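PDB 2YIK: endoglucanase from Clostridium thermocellum, which probably hydrolyses internal beta-1,4-glucosidic bonds of cellulose. Local coordinates for residues Trp288-Leu291 with Asn295-Tyr298; Tyr427-Asn432 with Val440-Asn445; Asp90-Ser95 with Phe208-Lys213; Pro312-Cys317 with Val385-Trp390. All blocks are in the same frame, centred on the assembly; numbering follows the deposited sequence.

Interaction 1: Trp288-Leu291 with Asn295-Tyr298; sequences WLYL and NEHY
The backbones of Tyr290 and Tyr298 approach to 5.3 Å between their CA atoms, as a helix runs out, turns within a few residues and gives way to the next. The CB atoms of Tyr290 and Tyr298 meet at 4.1 Å while their rings go separate ways. The Tyr298 ring turns its face to Leu289, whose CB stands over the ring centre in a CH-pi contact, 3.8 Å from the centroid and 11° off the normal. Leu289 CD1 reaches along the same ring to CE1, so leucine offers a broad apolar surface to a flat partner. The pair, helix 279-293 against helix 296-305, is two successive helices joined by a short turn, in a domain of the mostly helical kind, an alpha/alpha barrel, that family 9 enzymes are known for. Neighbouring helices add to it: Phe252 meets the Tyr298 ring edge-to-face, and Ile332 of helix 322-336 packs on Tyr290. Asn295 is the N-cap of the second helix: its OD1 takes the backbone N of His297 at 3.0 Å, the donor standing above the carbonyl plane. With CG anti to the backbone N (chi1 178°), Tyr290 sends its ring past this turn, and its CD1 edge comes 3.3 Å from Asn295 O, in the ring plane. The hydroxyl goes further and donates to Glu296 OE2 at 2.8 Å, on the syn side but somewhat out of the carboxylate plane. A bend at chi2 (-58°) curls Glu296 back alongside the tyrosine, while its OE1 makes a salt bridge to Arg346, probably the stronger partner of this carboxylate.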
# COMPACT_ATOMS: atom_id res chain seq x y z
N TRP A 288 5.90 -10.30 9.28
CA TRP A 288 6.87 -9.21 9.28
C TRP A 288 7.46 -8.99 10.67
O TRP A 288 8.64 -8.65 10.80
CB TRP A 288 6.25 -7.91 8.78
CG TRP A 288 6.17 -7.84 7.29
CD1 TRP A 288 5.06 -8.02 6.51
CD2 TRP A 288 7.26 -7.59 6.39
NE1 TRP A 288 5.39 -7.89 5.18
CE2 TRP A 288 6.73 -7.62 5.08
CE3 TRP A 288 8.62 -7.33 6.56
CZ2 TRP A 288 7.53 -7.41 3.94
CZ3 TRP A 288 9.42 -7.11 5.44
CH2 TRP A 288 8.86 -7.16 4.14
N LEU A 289 6.64 -9.16 11.70
CA LEU A 289 7.12 -8.98 13.06
C LEU A 289 8.09 -10.09 13.44
O LEU A 289 9.00 -9.87 14.24
CB LEU A 289 5.94 -8.92 14.04
CG LEU A 289 5.28 -7.54 14.08
CD1 LEU A 289 3.92 -7.62 14.74
CD2 LEU A 289 6.19 -6.55 14.81
N TYR A 290 7.92 -11.29 12.88
CA TYR A 290 8.84 -12.37 13.21
C TYR A 290 10.16 -12.04 12.52
O TYR A 290 11.23 -12.21 13.09
CB TYR A 290 8.35 -13.73 12.72
CG TYR A 290 9.34 -14.84 13.02
CD1 TYR A 290 9.43 -15.40 14.30
CD2 TYR A 290 10.25 -15.27 12.05
CE1 TYR A 290 10.39 -16.37 14.60
CE2 TYR A 290 11.22 -16.24 12.34
CZ TYR A 290 11.28 -16.78 13.62
OH TYR A 290 12.23 -17.74 13.89
N LEU A 291 10.06 -11.54 11.29
CA LEU A 291 11.23 -11.17 10.51
C LEU A 291 12.02 -10.09 11.26
O LEU A 291 13.25 -10.10 11.29
CB LEU A 291 10.79 -10.65 9.13
CG LEU A 291 11.72 -10.79 7.92
CD1 LEU A 291 12.26 -12.21 7.82
CD2 LEU A 291 10.94 -10.42 6.65
N ASN A 295 10.99 -13.42 17.43
CA ASN A 295 10.18 -13.84 18.58
C ASN A 295 9.20 -14.91 18.02
O ASN A 295 8.26 -14.61 17.23
CB ASN A 295 9.38 -12.65 19.15
CG ASN A 295 8.57 -13.02 20.43
OD1 ASN A 295 8.23 -14.19 20.69
ND2 ASN A 295 8.24 -11.99 21.21
N GLU A 296 9.41 -16.15 18.45
CA GLU A 296 8.60 -17.25 18.00
C GLU A 296 7.10 -17.07 18.14
O GLU A 296 6.33 -17.70 17.42
CB GLU A 296 9.04 -18.53 18.71
CG GLU A 296 10.42 -19.04 18.31
CD GLU A 296 10.54 -19.32 16.81
OE1 GLU A 296 9.55 -19.79 16.20
OE2 GLU A 296 11.64 -19.08 16.23
N HIS A 297 6.68 -16.23 19.08
CA HIS A 297 5.26 -15.99 19.30
C HIS A 297 4.57 -15.49 18.02
O HIS A 297 3.44 -15.88 17.72
CB HIS A 297 5.07 -14.96 20.41
CG HIS A 297 3.67 -14.49 20.57
ND1 HIS A 297 2.65 -15.30 21.03
CD2 HIS A 297 3.09 -13.29 20.29
CE1 HIS A 297 1.52 -14.63 21.03
NE2 HIS A 297 1.76 -13.41 20.58
N TYR A 298 5.25 -14.62 17.29
CA TYR A 298 4.69 -14.07 16.06
C TYR A 298 4.53 -15.14 15.00
O TYR A 298 3.53 -15.17 14.28
CB TYR A 298 5.55 -12.93 15.55
CG TYR A 298 5.52 -11.73 16.47
CD1 TYR A 298 4.32 -11.11 16.78
CD2 TYR A 298 6.69 -11.24 17.05
CE1 TYR A 298 4.27 -10.02 17.65
CE2 TYR A 298 6.66 -10.16 17.92
CZ TYR A 298 5.45 -9.55 18.21
OH TYR A 298 5.42 -8.48 19.07

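Interaction 2: Tyr427-Asn432 with Val440-Asn445; sequences YLLGKN and VGYSSN
Leu429 lays one methyl over the face of the Tyr442 ring, the two side chains crossing at a slant. CD2 does the touching, 4.0 Å from Tyr442 CE2. It sits toward the rim rather than over the middle, 18° off the ring normal, in a CH-pi contact. The other methyl, CD1, lies 4.1 Å from Tyr442 OH. Tyr442 reaches across because its CG is anti to the backbone N (chi1 -177°), and its hydroxyl bonds to Asn39 O while Lys42 makes a cation-pi contact with the ring. Leucine suits this place because one methyl of the fork can sit on the ring face while the other lies by the hydroxyl end. Leu429 is placed by the end of helix 416-428: Gly430 leaves the helix with positive phi in a Schellman motif, a backbone conformation that glycine adopts readily. Gly430 N returns to Tyr427 O at 3.0 Å, and the same oxygen also accepts Asn432 ND2 at 2.8 Å, so two donors hold the last turn. Because the join between helix end and loop is apolar, it relies on shape, whereas the Tyr442 hydroxyl and Tyr427 O find their hydrogen bonds apart from it.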
# COMPACT_ATOMS: atom_id res chain seq x y z
N TYR A 427 3.90 -3.92 -21.84
CA TYR A 427 2.56 -3.70 -22.38
C TYR A 427 2.02 -2.41 -21.75
O TYR A 427 1.52 -1.53 -22.45
CB TYR A 427 1.59 -4.85 -22.05
CG TYR A 427 0.14 -4.58 -22.45
CD1 TYR A 427 -0.65 -3.70 -21.71
CD2 TYR A 427 -0.44 -5.19 -23.57
CE1 TYR A 427 -1.97 -3.42 -22.07
CE2 TYR A 427 -1.77 -4.91 -23.95
CZ TYR A 427 -2.52 -4.02 -23.19
OH TYR A 427 -3.82 -3.70 -23.55
N LEU A 428 2.13 -2.31 -20.43
CA LEU A 428 1.64 -1.13 -19.74
C LEU A 428 2.38 0.14 -20.12
O LEU A 428 1.83 1.24 -20.01
CB LEU A 428 1.67 -1.35 -18.22
CG LEU A 428 0.60 -2.30 -17.67
CD1 LEU A 428 0.86 -2.60 -16.20
CD2 LEU A 428 -0.78 -1.68 -17.86
N LEU A 429 3.63 0.01 -20.57
CA LEU A 429 4.39 1.19 -20.97
C LEU A 429 4.14 1.58 -22.43
O LEU A 429 4.70 2.56 -22.91
CB LEU A 429 5.89 0.95 -20.74
CG LEU A 429 6.34 0.85 -19.27
CD1 LEU A 429 7.85 0.63 -19.20
CD2 LEU A 429 5.96 2.13 -18.53
N GLY A 430 3.30 0.83 -23.14
CA GLY A 430 3.01 1.18 -24.52
C GLY A 430 3.04 0.09 -25.58
O GLY A 430 2.60 0.32 -26.71
N LYS A 431 3.56 -1.09 -25.25
CA LYS A 431 3.63 -2.20 -26.20
C LYS A 431 2.25 -2.88 -26.24
O LYS A 431 2.09 -4.02 -25.79
CB LYS A 431 4.72 -3.17 -25.75
CG LYS A 431 5.19 -4.14 -26.80
CD LYS A 431 6.57 -4.68 -26.46
CE LYS A 431 6.99 -5.76 -27.45
NZ LYS A 431 8.18 -6.52 -26.96
N ASN A 432 1.27 -2.17 -26.79
CA ASN A 432 -0.10 -2.65 -26.87
C ASN A 432 -0.82 -2.13 -28.12
O ASN A 432 -0.29 -1.29 -28.84
CB ASN A 432 -0.85 -2.22 -25.61
CG ASN A 432 -0.81 -0.72 -25.39
OD1 ASN A 432 -1.33 0.06 -26.19
ND2 ASN A 432 -0.18 -0.30 -24.29
N VAL A 440 1.02 8.04 -16.46
CA VAL A 440 0.97 9.41 -16.96
C VAL A 440 2.28 10.19 -16.85
O VAL A 440 3.03 10.07 -15.88
CB VAL A 440 -0.24 10.22 -16.37
CG1 VAL A 440 -0.95 9.43 -15.29
CG2 VAL A 440 0.20 11.58 -15.88
N GLY A 441 2.56 10.97 -17.90
CA GLY A 441 3.75 11.80 -17.95
C GLY A 441 5.05 11.10 -18.33
O GLY A 441 6.07 11.75 -18.54
N TYR A 442 5.00 9.78 -18.44
CA TYR A 442 6.19 9.00 -18.76
C TYR A 442 6.68 9.16 -20.19
O TYR A 442 7.88 9.13 -20.46
CB TYR A 442 5.91 7.51 -18.51
CG TYR A 442 7.09 6.59 -18.74
CD1 TYR A 442 8.06 6.42 -17.75
CD2 TYR A 442 7.23 5.88 -19.93
CE1 TYR A 442 9.13 5.55 -17.94
CE2 TYR A 442 8.30 5.01 -20.13
CZ TYR A 442 9.25 4.85 -19.13
OH TYR A 442 10.29 3.97 -19.30
N SER A 443 5.74 9.33 -21.12
CA SER A 443 6.09 9.42 -22.52
C SER A 443 5.08 10.29 -23.27
O SER A 443 4.04 10.65 -22.72
CB SER A 443 6.11 8.00 -23.10
OG SER A 443 6.66 7.97 -24.40
N SER A 444 5.38 10.62 -24.53
CA SER A 444 4.44 11.44 -25.30
C SER A 444 3.15 10.67 -25.55
O SER A 444 2.10 11.27 -25.76
CB SER A 444 5.06 11.88 -26.64
OG SER A 444 5.57 10.78 -27.37
N ASN A 445 3.22 9.34 -25.51
CA ASN A 445 2.03 8.53 -25.74
C ASN A 445 1.33 8.06 -24.46
O ASN A 445 0.55 7.11 -24.50
CB ASN A 445 2.36 7.31 -26.62
CG ASN A 445 3.41 6.41 -26.00
OD1 ASN A 445 3.34 5.18 -26.12
ND2 ASN A 445 4.40 7.02 -25.34

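Interaction 3: Asp90-Ser95 with Phe208-Lys213; sequences DGFISS and FITKEK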
# COMPACT_ATOMS: atom_id res chain seq x y z
N ASP A 90 -19.15 9.25 23.83
CA ASP A 90 -18.94 10.26 24.87
C ASP A 90 -18.23 9.60 26.06
O ASP A 90 -17.32 10.17 26.65
CB ASP A 90 -20.27 10.83 25.38
CG ASP A 90 -20.93 11.77 24.41
OD1 ASP A 90 -20.23 12.35 23.54
OD2 ASP A 90 -22.17 11.95 24.52
N GLY A 91 -18.68 8.40 26.40
CA GLY A 91 -18.10 7.68 27.52
C GLY A 91 -16.64 7.29 27.32
O GLY A 91 -15.84 7.37 28.25
N PHE A 92 -16.30 6.86 26.12
CA PHE A 92 -14.94 6.47 25.82
C PHE A 92 -14.03 7.69 25.92
O PHE A 92 -12.97 7.62 26.53
CB PHE A 92 -14.83 5.89 24.41
CG PHE A 92 -13.47 5.36 24.10
CD1 PHE A 92 -13.10 4.08 24.51
CD2 PHE A 92 -12.53 6.16 23.46
CE1 PHE A 92 -11.81 3.61 24.29
CE2 PHE A 92 -11.23 5.70 23.24
CZ PHE A 92 -10.87 4.41 23.66
N ILE A 93 -14.44 8.79 25.30
CA ILE A 93 -13.66 10.03 25.35
C ILE A 93 -13.51 10.50 26.80
O ILE A 93 -12.43 10.92 27.22
CB ILE A 93 -14.33 11.16 24.53
CG1 ILE A 93 -14.38 10.80 23.04
CG2 ILE A 93 -13.58 12.47 24.74
CD1 ILE A 93 -13.00 10.54 22.45
N SER A 94 -14.60 10.42 27.56
CA SER A 94 -14.60 10.85 28.95
C SER A 94 -13.57 10.09 29.79
O SER A 94 -12.80 10.70 30.54
CB SER A 94 -16.01 10.68 29.55
OG SER A 94 -16.14 11.41 30.75
N SER A 95 -13.52 8.77 29.64
CA SER A 95 -12.58 7.94 30.39
C SER A 95 -11.14 7.98 29.90
O SER A 95 -10.22 7.71 30.67
CB SER A 95 -13.02 6.47 30.36
OG SER A 95 -14.27 6.27 30.98
N PHE A 208 -12.09 6.30 14.54
CA PHE A 208 -11.14 5.61 15.40
C PHE A 208 -11.50 4.18 15.76
O PHE A 208 -12.67 3.86 15.96
CB PHE A 208 -10.99 6.37 16.73
CG PHE A 208 -10.46 7.77 16.59
CD1 PHE A 208 -11.20 8.76 15.95
CD2 PHE A 208 -9.21 8.10 17.11
CE1 PHE A 208 -10.70 10.05 15.83
CE2 PHE A 208 -8.71 9.40 17.00
CZ PHE A 208 -9.46 10.37 16.36
N ILE A 209 -10.49 3.32 15.85
CA ILE A 209 -10.70 1.94 16.28
C ILE A 209 -10.42 1.98 17.77
O ILE A 209 -9.45 2.60 18.23
CB ILE A 209 -9.75 0.92 15.61
CG1 ILE A 209 -10.18 0.68 14.16
CG2 ILE A 209 -9.82 -0.42 16.35
CD1 ILE A 209 -9.19 1.18 13.16
N THR A 210 -11.27 1.29 18.52
CA THR A 210 -11.22 1.24 19.96
C THR A 210 -11.39 -0.22 20.38
O THR A 210 -11.76 -1.06 19.55
CB THR A 210 -12.39 2.14 20.47
OG1 THR A 210 -11.88 3.42 20.83
CG2 THR A 210 -13.13 1.50 21.58
N LYS A 211 -11.11 -0.55 21.64
CA LYS A 211 -11.27 -1.93 22.08
C LYS A 211 -12.76 -2.31 22.13
O LYS A 211 -13.11 -3.48 22.28
CB LYS A 211 -10.66 -2.13 23.47
CG LYS A 211 -11.54 -1.62 24.62
CD LYS A 211 -10.76 -1.58 25.92
CE LYS A 211 -10.26 -2.95 26.33
NZ LYS A 211 -11.31 -3.72 27.08
N GLU A 212 -13.63 -1.31 21.98
CA GLU A 212 -15.07 -1.54 22.04
C GLU A 212 -15.69 -2.19 20.81
O GLU A 212 -16.82 -2.68 20.87
CB GLU A 212 -15.77 -0.22 22.39
CG GLU A 212 -15.25 0.34 23.72
CD GLU A 212 -16.02 1.53 24.24
OE1 GLU A 212 -16.83 2.11 23.49
OE2 GLU A 212 -15.81 1.89 25.42
N LYS A 213 -14.96 -2.21 19.70
CA LYS A 213 -15.45 -2.85 18.47
C LYS A 213 -14.23 -3.29 17.67
O LYS A 213 -13.25 -2.55 17.57
CB LYS A 213 -16.31 -1.87 17.66
CG LYS A 213 -17.27 -2.56 16.69
CD LYS A 213 -18.24 -1.56 16.04
CE LYS A 213 -19.30 -2.27 15.18
NZ LYS A 213 -20.18 -1.30 14.44
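A single aromatic ring meeting two polar side chains joins helix 90-100 to the loop that leaves strand 206-209, in the peripheral part of the catalytic domain. Phe92 is the residue of the helix that makes this contact. Its CG lies anti to the backbone N (chi1 -175°), which carries the ring off the helix toward Thr210, arriving from the opposite direction. Thr210 OG1 stands over one face, displaced to the rim, and is 3.2 Å from Phe92 CZ. This oxygen is buried by the contact without a hydrogen-bonding partner in the model, and the ring face lies directly beneath it. Glu212 comes to the ring edge: extended beyond CG, it brings OE2 to 3.6 Å from Phe92 CD1. The carboxylate plane stands 81° from that of the ring. Carboxylate oxygen beside the rim is electrostatically sensible, since the C-H edge of a phenyl ring carries slight positive charge. Both polar residues belong to a type I beta turn from Thr210 to Lys213, whose closing backbone bond is weak, so the turn presents one residue to the ring face and the other to its edge. At the end of the turn, Lys213 forms salt bridges with Glu266 and Asp267. Phe92 also touches Val178 of strand 177-184. In this contact one aromatic residue packs a helix on the margin of a small antiparallel sheet, within the otherwise mainly helical catalytic domain, the alpha/alpha barrel known for family 9.

Interaction 4: Pro312-Cys317 with Val385-Trp390; sequences PGWIHC and VFLNQW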
# COMPACT_ATOMS: atom_id res chain seq x y z
N PRO A 312 -2.68 -18.72 -4.15
CA PRO A 312 -2.93 -18.89 -5.59
C PRO A 312 -4.23 -18.35 -6.17
O PRO A 312 -4.35 -18.14 -7.38
CB PRO A 312 -2.84 -20.41 -5.80
CG PRO A 312 -2.23 -20.94 -4.53
CD PRO A 312 -2.72 -20.02 -3.45
N GLY A 313 -5.18 -18.12 -5.27
CA GLY A 313 -6.50 -17.66 -5.63
C GLY A 313 -6.68 -16.33 -6.30
O GLY A 313 -7.16 -16.26 -7.43
N TRP A 314 -6.29 -15.30 -5.57
CA TRP A 314 -6.38 -13.90 -5.97
C TRP A 314 -4.95 -13.37 -6.20
O TRP A 314 -4.06 -14.18 -6.52
CB TRP A 314 -7.09 -13.16 -4.79
CG TRP A 314 -7.90 -11.99 -5.23
CD1 TRP A 314 -7.73 -10.69 -4.84
CD2 TRP A 314 -8.97 -11.98 -6.18
NE1 TRP A 314 -8.63 -9.88 -5.48
CE2 TRP A 314 -9.41 -10.64 -6.31
CE3 TRP A 314 -9.61 -12.98 -6.92
CZ2 TRP A 314 -10.45 -10.28 -7.16
CZ3 TRP A 314 -10.65 -12.61 -7.78
CH2 TRP A 314 -11.06 -11.27 -7.89
N ILE A 315 -4.69 -12.07 -6.05
CA ILE A 315 -3.31 -11.58 -6.09
C ILE A 315 -3.16 -10.52 -4.95
O ILE A 315 -4.15 -10.18 -4.29
CB ILE A 315 -2.78 -11.17 -7.58
CG1 ILE A 315 -1.28 -10.86 -7.48
CG2 ILE A 315 -3.64 -10.14 -8.22
CD1 ILE A 315 -0.55 -11.81 -8.41
N HIS A 316 -1.94 -10.09 -4.66
CA HIS A 316 -1.74 -9.16 -3.57
C HIS A 316 -2.51 -7.84 -3.82
O HIS A 316 -2.34 -7.24 -4.88
CB HIS A 316 -0.22 -8.94 -3.43
CG HIS A 316 0.19 -8.15 -2.24
ND1 HIS A 316 0.27 -8.67 -0.97
CD2 HIS A 316 0.63 -6.85 -2.13
CE1 HIS A 316 0.74 -7.76 -0.13
NE2 HIS A 316 0.96 -6.65 -0.82
N CYS A 317 -3.34 -7.39 -2.88
CA CYS A 317 -4.10 -6.13 -3.05
C CYS A 317 -4.63 -5.66 -1.70
O CYS A 317 -4.63 -6.42 -0.74
CB CYS A 317 -5.26 -6.31 -4.02
SG CYS A 317 -6.48 -7.53 -3.50
N VAL A 385 -2.41 -9.58 -19.09
CA VAL A 385 -3.12 -10.43 -18.13
C VAL A 385 -4.07 -9.55 -17.31
O VAL A 385 -3.66 -8.69 -16.53
CB VAL A 385 -2.15 -11.23 -17.24
CG1 VAL A 385 -2.92 -12.22 -16.38
CG2 VAL A 385 -1.15 -12.00 -18.12
N PHE A 386 -5.35 -9.82 -17.52
CA PHE A 386 -6.48 -9.07 -16.97
C PHE A 386 -7.34 -9.87 -15.96
O PHE A 386 -8.02 -10.81 -16.36
CB PHE A 386 -7.30 -8.67 -18.20
CG PHE A 386 -8.47 -7.78 -17.94
CD1 PHE A 386 -9.72 -8.31 -17.67
CD2 PHE A 386 -8.34 -6.40 -18.09
CE1 PHE A 386 -10.84 -7.49 -17.55
CE2 PHE A 386 -9.45 -5.56 -17.98
CZ PHE A 386 -10.71 -6.11 -17.71
N LEU A 387 -7.32 -9.50 -14.68
CA LEU A 387 -8.14 -10.21 -13.67
C LEU A 387 -9.59 -9.74 -13.84
O LEU A 387 -10.49 -10.54 -14.06
CB LEU A 387 -7.65 -9.92 -12.25
CG LEU A 387 -8.45 -10.56 -11.11
CD1 LEU A 387 -8.61 -12.05 -11.33
CD2 LEU A 387 -7.73 -10.29 -9.79
N ASN A 388 -9.80 -8.43 -13.70
CA ASN A 388 -11.11 -7.83 -13.92
C ASN A 388 -10.90 -6.35 -14.27
O ASN A 388 -9.77 -5.85 -14.21
CB ASN A 388 -12.07 -8.04 -12.73
CG ASN A 388 -11.57 -7.44 -11.43
OD1 ASN A 388 -11.30 -6.24 -11.35
ND2 ASN A 388 -11.46 -8.27 -10.40
N GLN A 389 -11.97 -5.67 -14.66
CA GLN A 389 -11.87 -4.27 -15.09
C GLN A 389 -11.57 -3.17 -14.09
O GLN A 389 -11.16 -2.07 -14.48
CB GLN A 389 -13.14 -3.88 -15.85
CG GLN A 389 -14.39 -4.02 -15.00
CD GLN A 389 -15.65 -3.80 -15.81
OE1 GLN A 389 -16.13 -2.68 -15.96
NE2 GLN A 389 -16.20 -4.89 -16.34
N TRP A 390 -11.79 -3.42 -12.80
CA TRP A 390 -11.53 -2.39 -11.81
C TRP A 390 -10.09 -2.45 -11.31
O TRP A 390 -9.75 -3.22 -10.41
CB TRP A 390 -12.55 -2.53 -10.67
CG TRP A 390 -13.97 -2.50 -11.20
CD1 TRP A 390 -14.71 -1.39 -11.53
CD2 TRP A 390 -14.79 -3.64 -11.53
NE1 TRP A 390 -15.94 -1.78 -12.04
CE2 TRP A 390 -16.01 -3.15 -12.05
CE3 TRP A 390 -14.60 -5.02 -11.45
CZ2 TRP A 390 -17.04 -4.00 -12.48
CZ3 TRP A 390 -15.63 -5.87 -11.87
CH2 TRP A 390 -16.83 -5.35 -12.38
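Leu387 extends with CG anti to its backbone nitrogen (chi1 178°) and then turns at chi2 (52°), setting its CD2 methyl over the indole of Trp314. The side chains meet at about a right angle. CD2 lies above the six-membered ring, 3.8 Å from its centroid and 13° off the normal, a well-formed CH-pi contact, and the nearest ring atom, Trp314 CZ2, is also 3.8 Å away. The second methyl, CD1, comes within 4.1 Å of CZ3, and Leu387 CD2 also meets the buried Ile315, at its CG2, 4.4 Å away. Asn388 comes in beside the leucine: its ND2 is 3.9 Å from Trp314 CH2. Its OD1 accepts the backbone N of Trp390 at 3.2 Å, in the carbonyl plane on a lone pair, forming an Asx turn. That bond helps to set the rotation of the amide and so the side from which its nitrogen nears the indole. Two loops are joined here, one leading into helix 322-336, the other into helix 392-408. Ile315 packs on Tyr395 and Ala399 of the latter helix and on Leu368 and Trp372 of helix 363-373. Tryptophan suits this exposed place because its broad flat face gives a leucine methyl something to lie on. Between the loops the join is therefore mainly dispersive, and the polar order lies within the second loop, where the Asx turn shapes it.

The four contacts are separate patches of one catalytic domain, with interactions 2 and 3 farthest apart, about 49 Å between centres, on opposite sides of the chain's centre. Interaction 1 joins two successive helices; interaction 2 joins a helix end to a nearby loop; interactions 3 and 4 bridge parts distant in sequence. Interactions 1, 2 and 3 are mostly buried, whereas interaction 4 has its aromatic ring at the surface. A leucine against an aromatic face recurs in 1, 2 and 4. Interaction 3 instead sets polar oxygens round a phenyl ring, and only interaction 1 adds a hydrogen bond between its segments.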